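Local coordinates for methanol--corrinoid protein co-methyltransferase (Methanosarcina barkeri, PDB 2I2X) that catalyses the transfer of the methyl group of methanol to the cob(I)amide carried by its partner MtaC, in the methanol pathway of methanogenesis, at residues T225-G230 with C293-V298; G231-L234 with A239-I242; I242-R247 with A367-Y372; G216-A221 with G270-I275. All coordinates share one frame; numbering follows the deposited sequence.

Interaction 1 of 4, residues T225-G230 with C293-V298; sequences TAMFIG and CAHSDV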
# COMPACT_ATOMS: atom_id res chain seq x y z
N THR A 225 -21.26 0.88 -6.34
CA THR A 225 -21.29 0.60 -7.77
C THR A 225 -21.48 1.91 -8.55
O THR A 225 -20.76 2.18 -9.52
CB THR A 225 -22.35 -0.46 -8.21
OG1 THR A 225 -22.12 -1.72 -7.56
CG2 THR A 225 -22.28 -0.68 -9.75
N ALA A 226 -22.40 2.75 -8.09
CA ALA A 226 -22.58 4.02 -8.76
C ALA A 226 -21.29 4.85 -8.70
O ALA A 226 -20.90 5.47 -9.69
CB ALA A 226 -23.75 4.78 -8.16
N MET A 227 -20.60 4.84 -7.56
CA MET A 227 -19.38 5.63 -7.40
C MET A 227 -18.24 5.10 -8.26
O MET A 227 -17.47 5.88 -8.82
CB MET A 227 -18.95 5.63 -5.92
CG MET A 227 -17.61 6.33 -5.66
SD MET A 227 -17.21 6.51 -3.92
CE MET A 227 -16.49 4.91 -3.60
N PHE A 228 -18.15 3.78 -8.39
CA PHE A 228 -17.04 3.21 -9.11
C PHE A 228 -17.19 3.42 -10.61
O PHE A 228 -16.23 3.76 -11.29
CB PHE A 228 -16.83 1.73 -8.75
CG PHE A 228 -15.50 1.21 -9.19
CD1 PHE A 228 -15.31 0.73 -10.50
CD2 PHE A 228 -14.40 1.24 -8.33
CE1 PHE A 228 -14.05 0.25 -10.93
CE2 PHE A 228 -13.13 0.76 -8.75
CZ PHE A 228 -12.96 0.28 -10.05
N ILE A 229 -18.41 3.22 -11.12
CA ILE A 229 -18.76 3.62 -12.48
C ILE A 229 -18.53 5.13 -12.72
O ILE A 229 -18.09 5.52 -13.79
CB ILE A 229 -20.24 3.31 -12.78
CG1 ILE A 229 -20.55 1.81 -12.60
CG2 ILE A 229 -20.59 3.75 -14.21
CD1 ILE A 229 -22.07 1.50 -12.80
N GLY A 230 -18.88 5.97 -11.74
CA GLY A 230 -18.60 7.41 -11.85
C GLY A 230 -17.11 7.67 -12.01
O GLY A 230 -16.69 8.56 -12.79
N CYS A 293 -5.42 0.62 -1.98
CA CYS A 293 -5.15 -0.77 -2.40
C CYS A 293 -6.38 -1.45 -3.01
O CYS A 293 -6.26 -2.33 -3.89
CB CYS A 293 -4.65 -1.60 -1.21
SG CYS A 293 -5.51 -1.23 0.36
N ALA A 294 -7.55 -1.04 -2.56
CA ALA A 294 -8.79 -1.54 -3.14
C ALA A 294 -9.34 -0.65 -4.26
O ALA A 294 -9.82 -1.18 -5.26
CB ALA A 294 -9.84 -1.77 -2.06
N HIS A 295 -9.31 0.67 -4.10
CA HIS A 295 -9.92 1.55 -5.12
C HIS A 295 -9.63 2.99 -4.85
O HIS A 295 -9.35 3.37 -3.73
CB HIS A 295 -11.48 1.39 -5.19
CG HIS A 295 -12.17 1.59 -3.87
ND1 HIS A 295 -12.48 2.84 -3.37
CD2 HIS A 295 -12.57 0.70 -2.93
CE1 HIS A 295 -13.05 2.71 -2.19
NE2 HIS A 295 -13.12 1.42 -1.90
N SER A 296 -9.75 3.79 -5.90
CA SER A 296 -9.62 5.24 -5.87
C SER A 296 -10.92 5.85 -5.33
O SER A 296 -12.02 5.32 -5.55
CB SER A 296 -9.38 5.72 -7.30
OG SER A 296 -8.90 7.02 -7.33
N ASP A 297 -10.80 6.97 -4.62
CA ASP A 297 -11.97 7.79 -4.27
C ASP A 297 -11.63 9.25 -4.18
O ASP A 297 -10.46 9.66 -4.25
CB ASP A 297 -12.75 7.27 -3.04
CG ASP A 297 -12.10 7.60 -1.71
OD1 ASP A 297 -11.79 8.78 -1.44
OD2 ASP A 297 -11.98 6.68 -0.87
N VAL A 298 -12.66 10.04 -4.03
CA VAL A 298 -12.54 11.45 -4.27
C VAL A 298 -12.80 12.19 -2.97
O VAL A 298 -13.02 13.41 -2.97
CB VAL A 298 -13.44 11.83 -5.45
CG1 VAL A 298 -14.91 12.11 -5.01
CG2 VAL A 298 -12.85 12.90 -6.27
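Just past A294, which lines the corrinoid pocket with T225 and F228, H295 sets its CB 4.0 Å from F228 CE2, at the edge of the phenyl ring and in its plane. F228 itself also touches the bound cobamide. At H295 the side chain turns CG into the space between its own backbone N and carbonyl carbon (chi1 55°). With CG there, H295 CE1 comes within 4.3 Å of M227 CE. The ring's rotation is set at both nitrogens, NE2 by a hydrogen bond to E287 OE2 and ND1 by a weak one to S296 O at 3.3 Å. The loop and the helix both belong to the TIM barrel, 293-298 following strand 285-287 and helix 220-230 following strand 213-216, and here they come together beside the bound cobamide. S296 serves the assembly, its OG hydrogen-bonded to E331 of the second MtaB subunit. At D297 the helix is touched again, now through CB, which lies 4.5 Å from M227 CE. M227 runs extended through its first two torsions and bends only at chi3 (84°), laying its methyl between H295 and D297. The D297 carboxylate leads away from the helix, OD1 to M299 N and OD2 to Y271 OH.

Interaction 2 of 4, residues G231-L234 with A239-I242; sequences GGLL and AHTI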
# COMPACT_ATOMS: atom_id res chain seq x y z
N GLY A 231 -16.31 6.91 -11.26
CA GLY A 231 -14.86 6.88 -11.44
C GLY A 231 -14.18 8.19 -11.14
O GLY A 231 -14.64 8.95 -10.30
N GLY A 232 -13.10 8.47 -11.84
CA GLY A 232 -12.35 9.72 -11.61
C GLY A 232 -13.02 10.95 -12.18
O GLY A 232 -13.98 10.86 -12.93
N LEU A 233 -12.52 12.12 -11.82
CA LEU A 233 -13.02 13.38 -12.37
C LEU A 233 -13.15 13.45 -13.89
O LEU A 233 -13.95 14.22 -14.37
CB LEU A 233 -12.10 14.52 -11.94
CG LEU A 233 -12.31 15.29 -10.64
CD1 LEU A 233 -13.20 14.58 -9.59
CD2 LEU A 233 -10.92 15.62 -10.10
N LEU A 234 -12.35 12.68 -14.62
CA LEU A 234 -12.27 12.76 -16.10
C LEU A 234 -13.01 11.63 -16.80
O LEU A 234 -13.06 11.59 -18.02
CB LEU A 234 -10.82 12.73 -16.58
CG LEU A 234 -9.84 13.78 -16.04
CD1 LEU A 234 -8.44 13.31 -16.36
CD2 LEU A 234 -10.06 15.13 -16.61
N ALA A 239 -22.40 10.67 -14.35
CA ALA A 239 -22.18 12.01 -13.83
C ALA A 239 -22.07 11.90 -12.33
O ALA A 239 -22.84 11.18 -11.68
CB ALA A 239 -23.36 12.93 -14.20
N HIS A 240 -21.12 12.65 -11.78
CA HIS A 240 -20.88 12.59 -10.37
C HIS A 240 -22.06 13.13 -9.59
O HIS A 240 -22.33 12.66 -8.46
CB HIS A 240 -19.54 13.26 -10.06
CG HIS A 240 -18.36 12.45 -10.51
ND1 HIS A 240 -17.08 12.66 -10.03
CD2 HIS A 240 -18.27 11.42 -11.39
CE1 HIS A 240 -16.25 11.79 -10.60
NE2 HIS A 240 -16.95 11.04 -11.43
N THR A 241 -22.80 14.05 -10.20
CA THR A 241 -24.00 14.57 -9.59
C THR A 241 -25.12 13.52 -9.48
O THR A 241 -26.04 13.72 -8.72
CB THR A 241 -24.54 15.81 -10.29
OG1 THR A 241 -24.49 15.62 -11.71
CG2 THR A 241 -23.71 17.04 -9.93
N ILE A 242 -25.02 12.39 -10.20
CA ILE A 242 -25.97 11.29 -10.03
C ILE A 242 -25.46 10.25 -9.01
O ILE A 242 -26.25 9.61 -8.27
CB ILE A 242 -26.37 10.62 -11.40
CG1 ILE A 242 -27.19 11.60 -12.27
CG2 ILE A 242 -27.20 9.36 -11.18
CD1 ILE A 242 -27.22 11.22 -13.75
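The imidazole of H240 points across at the loop 231-234 and meets backbone more than side chains. Its CE1 comes 3.3 Å from G231 O, and its NE2 lies equally near G232 O, at 3.3 Å; both carbonyl oxygens stand tilted from the ring rather than squarely over it or at its rim. CG lies anti to the carbonyl carbon of H240 (chi1 -72°), which carries the ring out from the first turn of helix 240-259 toward the preceding loop. L233 approaches differently: its CB leads away, yet the branch doubles back and sets CD1 4.3 Å from H240 CE1, while its backbone N is 3.9 Å from the same carbon. The ring's firm polar partners lie beyond the two segments, G230 O bonded to NE2 and D364 OD2 bonded to ND1. With an acceptor at each nitrogen, the imidazole may well be shifted toward its charged form. A leucine in place of H240 would probably leave G230 O and D364 without their shared partner and the loop less firmly tied to the helix. L234 N continues outward to Q75 of the second MtaB subunit. The arrangement is that of a helix-loop-helix connection between consecutive helices, drawn together by H240: G231, with positive phi (64°), ends helix 220-230, A239 occupies the N-cap of helix 240-259, and the first residue of the new helix reaches back to the end of the old one.

Interaction 3 of 4, residues I242-R247 with A367-Y372; sequences IAVIAR and AYMLAY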
# COMPACT_ATOMS: atom_id res chain seq x y z
N ILE A 242 -25.02 12.39 -10.20
CA ILE A 242 -25.97 11.29 -10.03
C ILE A 242 -25.46 10.25 -9.01
O ILE A 242 -26.25 9.61 -8.27
CB ILE A 242 -26.37 10.62 -11.40
CG1 ILE A 242 -27.19 11.60 -12.27
CG2 ILE A 242 -27.20 9.36 -11.18
CD1 ILE A 242 -27.22 11.22 -13.75
N ALA A 243 -24.14 10.09 -8.96
CA ALA A 243 -23.52 9.24 -7.95
C ALA A 243 -23.85 9.72 -6.51
O ALA A 243 -24.18 8.93 -5.63
CB ALA A 243 -22.00 9.19 -8.18
N VAL A 244 -23.75 11.02 -6.29
CA VAL A 244 -24.03 11.55 -4.97
C VAL A 244 -25.51 11.37 -4.59
O VAL A 244 -25.82 11.08 -3.42
CB VAL A 244 -23.53 13.03 -4.80
CG1 VAL A 244 -24.29 14.01 -5.70
CG2 VAL A 244 -23.63 13.45 -3.38
N ILE A 245 -26.42 11.51 -5.57
CA ILE A 245 -27.83 11.25 -5.30
C ILE A 245 -28.00 9.81 -4.83
O ILE A 245 -28.60 9.56 -3.77
CB ILE A 245 -28.71 11.56 -6.50
CG1 ILE A 245 -28.69 13.07 -6.79
CG2 ILE A 245 -30.16 11.13 -6.24
CD1 ILE A 245 -29.29 13.42 -8.12
N ALA A 246 -27.45 8.86 -5.59
CA ALA A 246 -27.47 7.45 -5.17
C ALA A 246 -26.97 7.31 -3.74
O ALA A 246 -27.56 6.58 -2.95
CB ALA A 246 -26.69 6.54 -6.13
N ARG A 247 -25.92 8.06 -3.38
CA ARG A 247 -25.40 8.04 -2.01
C ARG A 247 -26.37 8.53 -0.96
O ARG A 247 -26.50 7.93 0.12
CB ARG A 247 -24.10 8.83 -1.89
CG ARG A 247 -23.48 8.72 -0.51
CD ARG A 247 -22.87 7.36 -0.26
NE ARG A 247 -21.75 7.10 -1.18
CZ ARG A 247 -21.17 5.91 -1.35
NH1 ARG A 247 -21.58 4.86 -0.64
NH2 ARG A 247 -20.17 5.78 -2.23
N ALA A 367 -18.20 14.36 -2.47
CA ALA A 367 -17.51 14.64 -1.24
C ALA A 367 -18.26 15.76 -0.51
O ALA A 367 -18.53 15.65 0.72
CB ALA A 367 -16.09 15.01 -1.52
N TYR A 368 -18.60 16.81 -1.26
CA TYR A 368 -19.35 17.93 -0.72
C TYR A 368 -20.53 17.52 0.18
O TYR A 368 -20.68 18.04 1.29
CB TYR A 368 -19.85 18.83 -1.87
CG TYR A 368 -20.35 20.16 -1.36
CD1 TYR A 368 -19.47 21.23 -1.19
CD2 TYR A 368 -21.70 20.34 -1.01
CE1 TYR A 368 -19.89 22.44 -0.68
CE2 TYR A 368 -22.14 21.58 -0.50
CZ TYR A 368 -21.22 22.62 -0.34
OH TYR A 368 -21.62 23.83 0.14
N MET A 369 -21.38 16.62 -0.31
CA MET A 369 -22.55 16.15 0.43
C MET A 369 -22.15 15.37 1.68
O MET A 369 -22.84 15.40 2.69
CB MET A 369 -23.43 15.28 -0.47
CG MET A 369 -24.79 14.87 0.13
SD MET A 369 -24.74 13.32 1.11
CE MET A 369 -24.89 12.11 -0.19
N LEU A 370 -21.03 14.68 1.62
CA LEU A 370 -20.66 13.79 2.70
C LEU A 370 -19.97 14.53 3.83
O LEU A 370 -19.76 13.96 4.91
CB LEU A 370 -19.76 12.68 2.16
CG LEU A 370 -20.33 11.26 2.06
CD1 LEU A 370 -21.80 11.21 2.15
CD2 LEU A 370 -19.84 10.57 0.85
N ALA A 371 -19.62 15.80 3.60
CA ALA A 371 -19.07 16.68 4.65
C ALA A 371 -20.02 16.74 5.86
O ALA A 371 -21.22 16.92 5.70
CB ALA A 371 -18.80 18.05 4.09
N TYR A 372 -19.49 16.55 7.07
CA TYR A 372 -20.32 16.23 8.22
C TYR A 372 -21.44 17.25 8.46
O TYR A 372 -22.51 16.86 8.93
CB TYR A 372 -19.46 16.01 9.49
CG TYR A 372 -18.89 17.29 10.06
CD1 TYR A 372 -17.67 17.79 9.60
CD2 TYR A 372 -19.60 18.04 11.03
CE1 TYR A 372 -17.16 19.00 10.10
CE2 TYR A 372 -19.10 19.25 11.53
CZ TYR A 372 -17.88 19.73 11.07
OH TYR A 372 -17.38 20.93 11.55
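M369 meets helix 240-259 with nearly its whole length, beginning at CB, which rests 3.4 Å from V244 CG2. The next atom, CG, stands anti to the backbone N (chi1 -173°) and remains 4.0 Å from that same valine methyl, so the start of the chain passes obliquely over V244. Two bends follow, at chi2 (-88°) and chi3 (-83°), and they fold the chain at SD until the terminal methyl comes back against the helix. There CE has three near neighbours: V244 O at 3.5 Å, V244 CG2 at 3.7 Å and R247 CG at 3.7 Å. The methyl thus lies between V244 and the aliphatic root of R247, the M369 chain crossing that of R247 at about a right angle. L370 adds a second apolar touch to that root, placing CD1 4.0 Å from R247 CG. C400 of helix 389-409 also packs on both V244 and M369, which makes this a meeting place of three parts of the helical region that accompanies the barrel. Farther out the guanidinium finds polar partners, NH1 in a salt bridge with E272 and NH2 in a hydrogen bond with N224, though L370 CD2 still lies obliquely beside it. The chemistry implies a division within R247, its buried methylenes held by non-directional apolar contact with M369 and L370, and its direction fixed by the polar partners of its head.

Interaction 4 of 4, residues G216-A221 with G270-I275; sequences GDTDCA and GYENII. With ZN (zinc ion), chain Q.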
# COMPACT_ATOMS: atom_id res chain seq x y z
N GLY A 216 -23.63 -4.05 11.39
CA GLY A 216 -24.30 -3.24 10.37
C GLY A 216 -23.88 -3.62 8.96
O GLY A 216 -22.98 -4.44 8.79
N ASP A 217 -24.52 -2.99 7.98
CA ASP A 217 -24.52 -3.34 6.55
C ASP A 217 -23.88 -2.18 5.77
O ASP A 217 -23.25 -1.31 6.36
CB ASP A 217 -26.00 -3.47 6.11
CG ASP A 217 -26.21 -4.42 4.94
OD1 ASP A 217 -25.64 -4.21 3.85
OD2 ASP A 217 -27.01 -5.36 5.10
N THR A 218 -24.06 -2.15 4.45
CA THR A 218 -23.47 -1.11 3.58
C THR A 218 -24.20 -1.20 2.30
O THR A 218 -24.37 -2.30 1.75
CB THR A 218 -22.12 -1.55 2.96
OG1 THR A 218 -21.25 -2.04 3.94
CG2 THR A 218 -21.46 -0.46 2.23
N ASP A 219 -24.48 -0.04 1.73
CA ASP A 219 -25.01 -0.04 0.40
C ASP A 219 -24.02 -0.27 -0.73
O ASP A 219 -24.22 0.26 -1.84
CB ASP A 219 -25.79 1.21 0.11
CG ASP A 219 -26.86 0.95 -0.91
OD1 ASP A 219 -27.51 -0.12 -0.82
OD2 ASP A 219 -27.03 1.82 -1.80
N CYS A 220 -22.98 -1.07 -0.47
CA CYS A 220 -21.93 -1.33 -1.45
C CYS A 220 -22.45 -1.75 -2.81
O CYS A 220 -21.99 -1.26 -3.85
CB CYS A 220 -21.01 -2.43 -0.96
SG CYS A 220 -19.32 -2.27 -1.70
N ALA A 221 -23.43 -2.65 -2.80
CA ALA A 221 -23.97 -3.25 -4.01
C ALA A 221 -24.69 -2.24 -4.90
O ALA A 221 -24.94 -2.53 -6.06
CB ALA A 221 -24.86 -4.44 -3.67
N GLY A 270 -19.42 1.62 3.68
CA GLY A 270 -20.62 2.45 3.88
C GLY A 270 -20.24 3.92 4.00
O GLY A 270 -20.28 4.50 5.09
N TYR A 271 -19.88 4.55 2.89
CA TYR A 271 -19.57 5.95 2.95
C TYR A 271 -20.73 6.78 3.48
O TYR A 271 -20.51 7.86 4.05
CB TYR A 271 -19.20 6.44 1.58
CG TYR A 271 -17.81 6.02 1.10
CD1 TYR A 271 -17.61 4.78 0.51
CD2 TYR A 271 -16.73 6.90 1.17
CE1 TYR A 271 -16.38 4.41 0.02
CE2 TYR A 271 -15.48 6.54 0.69
CZ TYR A 271 -15.31 5.28 0.11
OH TYR A 271 -14.08 4.89 -0.41
N GLU A 272 -21.97 6.31 3.27
CA GLU A 272 -23.13 6.98 3.80
C GLU A 272 -23.22 6.89 5.33
O GLU A 272 -24.10 7.51 5.94
CB GLU A 272 -24.41 6.40 3.16
CG GLU A 272 -24.80 4.93 3.56
CD GLU A 272 -24.01 3.86 2.81
OE1 GLU A 272 -24.44 2.67 2.88
OE2 GLU A 272 -22.97 4.20 2.17
N ASN A 273 -22.31 6.11 5.95
CA ASN A 273 -22.28 5.97 7.42
C ASN A 273 -22.19 7.30 8.15
O ASN A 273 -22.63 7.42 9.32
CB ASN A 273 -21.15 5.05 7.89
CG ASN A 273 -21.40 3.59 7.56
OD1 ASN A 273 -22.51 3.19 7.19
ND2 ASN A 273 -20.33 2.78 7.65
N ILE A 274 -21.64 8.32 7.48
CA ILE A 274 -21.57 9.62 8.14
C ILE A 274 -23.01 10.15 8.42
O ILE A 274 -23.33 10.64 9.53
CB ILE A 274 -20.67 10.64 7.39
CG1 ILE A 274 -20.66 12.00 8.08
CG2 ILE A 274 -21.12 10.80 5.91
CD1 ILE A 274 -20.05 12.03 9.43
N ILE A 275 -23.88 10.04 7.42
CA ILE A 275 -25.29 10.37 7.63
C ILE A 275 -25.87 9.49 8.73
O ILE A 275 -26.55 9.99 9.60
CB ILE A 275 -26.09 10.26 6.34
CG1 ILE A 275 -25.54 11.23 5.30
CG2 ILE A 275 -27.54 10.57 6.58
CD1 ILE A 275 -25.83 10.83 3.88
ZN ZN Q . -18.29 -3.26 0.01
O HOH W 1 -23.73 1.02 7.61
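D219 gives its backbone N-H to E272 OE1, and this is the hydrogen bond that directly joins the two segments, 2.9 Å long and nearly straight at 164°. The carboxylate receives it on the syn lone pair of OE1, an atom that also bonds S254 OG. To arrive there E272 holds CG between its backbone N and carbonyl carbon (chi1 69°) and bends again at chi2, curling the acid back toward 216-221. A second link is indirect: one water donates to D217 O, at 2.7 Å, and to N273 OD1. Within the first segment T218 N is bonded by D217 OD1 at 2.7 Å on the anti lone pair. Charge pairs flank these bonds, R253 bridging to D217 OD1 and, through NE, to D219 OD1, while D219 OD2 accepts a hydrogen bond from A223 N. An alanine at E272 would be likely to leave D219 N without its acceptor and R247 without its acidic mate, opening a gap beside D219 CB. The setting is the C-terminal end of a TIM-barrel strand, 213-216, where such loops characteristically carry the active site; facing it is the type I turn from G270 to N273. Metal binding follows at once in the chain, C220 SG lying 2.2 Å from the zinc ion, which E164 and C269 also hold. Among the van der Waals contacts, T218 CG2 presses on the turn, 3.3 Å from G270 N, and D219 CB sits 3.4 Å from E272 OE1.

How the interactions relate
Y271 and R247 tie interactions 1, 3 and 4 together. Interaction 4 reaches interaction 1 through Y271 OH, 2.8 Å from D297 OD2, and interaction 3 through the salt bridge of R247 NH1 with E272 OE2 at 3.2 Å. M227 of interaction 1 also packs on R247, its SD 3.5 Å from NH2. Interactions 2 and 3 share I242 on helix 240-259, whereas interactions 1 and 2 meet at V298 CG2 and L233 CD1, 3.7 Å apart. Interaction 4 contains a zinc ligand; the side chains of H295 and R247 lie about 7 and 9 Å from the zinc. Interactions 1 and 4 line the cobamide pocket; interaction 2 lies away from the zinc site, its centre 19 Å from that of interaction 4, though G231 is about 8 Å from the cobamide.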